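Local coordinates for ESAT-6-like protein MAB_3113 (Mycobacterium abscessus, PDB 4I0X) that is of unknown function but forms a complex with MAB_3112, as a WXG100-family ESAT-6-like protein that is probably secreted, at residues 24-29 with 70-75. The protein carries 4 engineered substitutions. Numbering follows the deposited sequence.
Sequences RGFKEF and RELVEG
Lys27 reaches from its helix onto Leu72 and Val73, and its hydrocarbon chain does the touching. The bond from CA to CB of Lys27 is directed toward the other helix. Its CG is anti to the backbone N (chi1 179°), and the chain then bends at chi2 and chi3. CG of Lys27 rests on CD2 of Leu72 at 3.5 Å, and its CB lies 3.7 Å from the same methyl. Further out, CE of Lys27 passes CG1 of Val73 at 3.9 Å. The lysine runs at a slant across both side chains, its methylenes against their methyls.

The CA–CB bond of Leu72 is likewise directed at helix 11-47, and its two methyls meet different partners. CD2 takes the lysine, while CD1 turns to the Phe26 ring, 4.4 Å from its CE2, in a looser apolar contact. No hydrogen bond joins the two segments.

The segments run nearly antiparallel at 159°, with axes 10.6 Å apart. They belong to helices 11-47 and 52-87, the two arms of the WXG100 helical hairpin. Phe26 packs on Leu26 of the MAB_3112 chain and Leu72 on Met52 of that chain, so the buried Phe26 and Leu72 also face the partner subunit.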
# COMPACT_ATOMS: atom_id res chain seq x y z
N ARG B 24 -4.47 7.56 5.27
CA ARG B 24 -5.67 6.75 5.30
C ARG B 24 -6.33 6.60 3.91
O ARG B 24 -6.73 5.53 3.51
CB ARG B 24 -6.62 7.33 6.33
CG ARG B 24 -7.94 6.62 6.44
CD ARG B 24 -8.84 7.40 7.40
NE ARG B 24 -8.07 7.87 8.54
CZ ARG B 24 -7.94 9.13 8.94
NH1 ARG B 24 -8.57 10.13 8.33
NH2 ARG B 24 -7.19 9.39 10.00
N GLY B 25 -6.38 7.68 3.16
CA GLY B 25 -6.86 7.68 1.80
C GLY B 25 -6.00 6.79 0.95
O GLY B 25 -6.51 6.08 0.08
N PHE B 26 -4.71 6.80 1.20
CA PHE B 26 -3.80 5.96 0.44
C PHE B 26 -4.04 4.48 0.77
O PHE B 26 -4.16 3.67 -0.13
CB PHE B 26 -2.37 6.34 0.74
CG PHE B 26 -1.36 5.58 -0.05
CD1 PHE B 26 -1.20 5.81 -1.40
CD2 PHE B 26 -0.57 4.65 0.56
CE1 PHE B 26 -0.25 5.10 -2.13
CE2 PHE B 26 0.40 3.94 -0.16
CZ PHE B 26 0.55 4.18 -1.51
N LYS B 27 -4.09 4.14 2.05
CA LYS B 27 -4.40 2.77 2.45
C LYS B 27 -5.70 2.28 1.84
O LYS B 27 -5.78 1.15 1.41
CB LYS B 27 -4.43 2.65 3.99
CG LYS B 27 -4.76 1.27 4.49
CD LYS B 27 -6.25 1.07 4.61
CE LYS B 27 -6.60 0.54 5.96
NZ LYS B 27 -8.07 0.26 6.07
N GLU B 28 -6.73 3.11 1.81
CA GLU B 28 -8.04 2.70 1.26
C GLU B 28 -7.94 2.43 -0.26
O GLU B 28 -8.54 1.50 -0.82
CB GLU B 28 -9.09 3.79 1.47
CG GLU B 28 -9.56 4.01 2.90
CD GLU B 28 -10.41 5.29 3.06
OE1 GLU B 28 -10.72 5.97 2.03
OE2 GLU B 28 -10.75 5.61 4.22
N PHE B 29 -7.20 3.31 -0.91
CA PHE B 29 -6.94 3.20 -2.34
C PHE B 29 -6.17 1.91 -2.66
O PHE B 29 -6.54 1.15 -3.56
CB PHE B 29 -6.15 4.42 -2.79
CG PHE B 29 -5.58 4.31 -4.18
CD1 PHE B 29 -6.40 4.34 -5.29
CD2 PHE B 29 -4.22 4.18 -4.36
CE1 PHE B 29 -5.88 4.24 -6.57
CE2 PHE B 29 -3.68 4.08 -5.65
CZ PHE B 29 -4.51 4.13 -6.75
N ARG B 70 -1.03 -5.91 5.12
CA ARG B 70 -1.18 -5.99 6.58
C ARG B 70 -0.17 -5.06 7.27
O ARG B 70 -0.51 -4.36 8.21
CB ARG B 70 -1.00 -7.44 7.09
CG ARG B 70 -1.32 -7.64 8.59
CD ARG B 70 -1.41 -9.13 8.99
NE ARG B 70 -2.55 -9.82 8.37
CZ ARG B 70 -3.75 -9.98 8.93
NH1 ARG B 70 -4.00 -9.51 10.15
NH2 ARG B 70 -4.71 -10.62 8.28
N GLU B 71 1.04 -5.00 6.74
CA GLU B 71 2.08 -4.18 7.33
C GLU B 71 1.73 -2.73 7.08
O GLU B 71 1.92 -1.87 7.92
CB GLU B 71 3.47 -4.56 6.77
CG GLU B 71 4.55 -3.63 7.24
CD GLU B 71 5.90 -3.98 6.69
OE1 GLU B 71 6.88 -3.32 7.13
OE2 GLU B 71 5.98 -4.90 5.83
N LEU B 72 1.10 -2.48 5.95
CA LEU B 72 0.70 -1.15 5.63
C LEU B 72 -0.42 -0.64 6.58
O LEU B 72 -0.38 0.51 7.04
CB LEU B 72 0.29 -1.12 4.17
CG LEU B 72 0.09 0.24 3.57
CD1 LEU B 72 0.33 0.16 2.13
CD2 LEU B 72 -1.33 0.66 3.89
N VAL B 73 -1.37 -1.51 6.90
CA VAL B 73 -2.44 -1.13 7.81
C VAL B 73 -1.95 -1.02 9.27
O VAL B 73 -2.39 -0.14 10.03
CB VAL B 73 -3.65 -2.09 7.74
CG1 VAL B 73 -4.06 -2.34 6.29
CG2 VAL B 73 -3.34 -3.39 8.42
N GLU B 74 -1.03 -1.89 9.68
CA GLU B 74 -0.52 -1.84 11.04
C GLU B 74 0.28 -0.54 11.25
O GLU B 74 0.22 0.08 12.31
CB GLU B 74 0.33 -3.07 11.37
CG GLU B 74 0.67 -3.16 12.87
CD GLU B 74 1.80 -4.14 13.20
OE1 GLU B 74 2.24 -4.88 12.30
OE2 GLU B 74 2.26 -4.14 14.36
N GLY B 75 1.02 -0.13 10.23
CA GLY B 75 1.75 1.12 10.27
C GLY B 75 0.81 2.29 10.38
O GLY B 75 0.98 3.17 11.22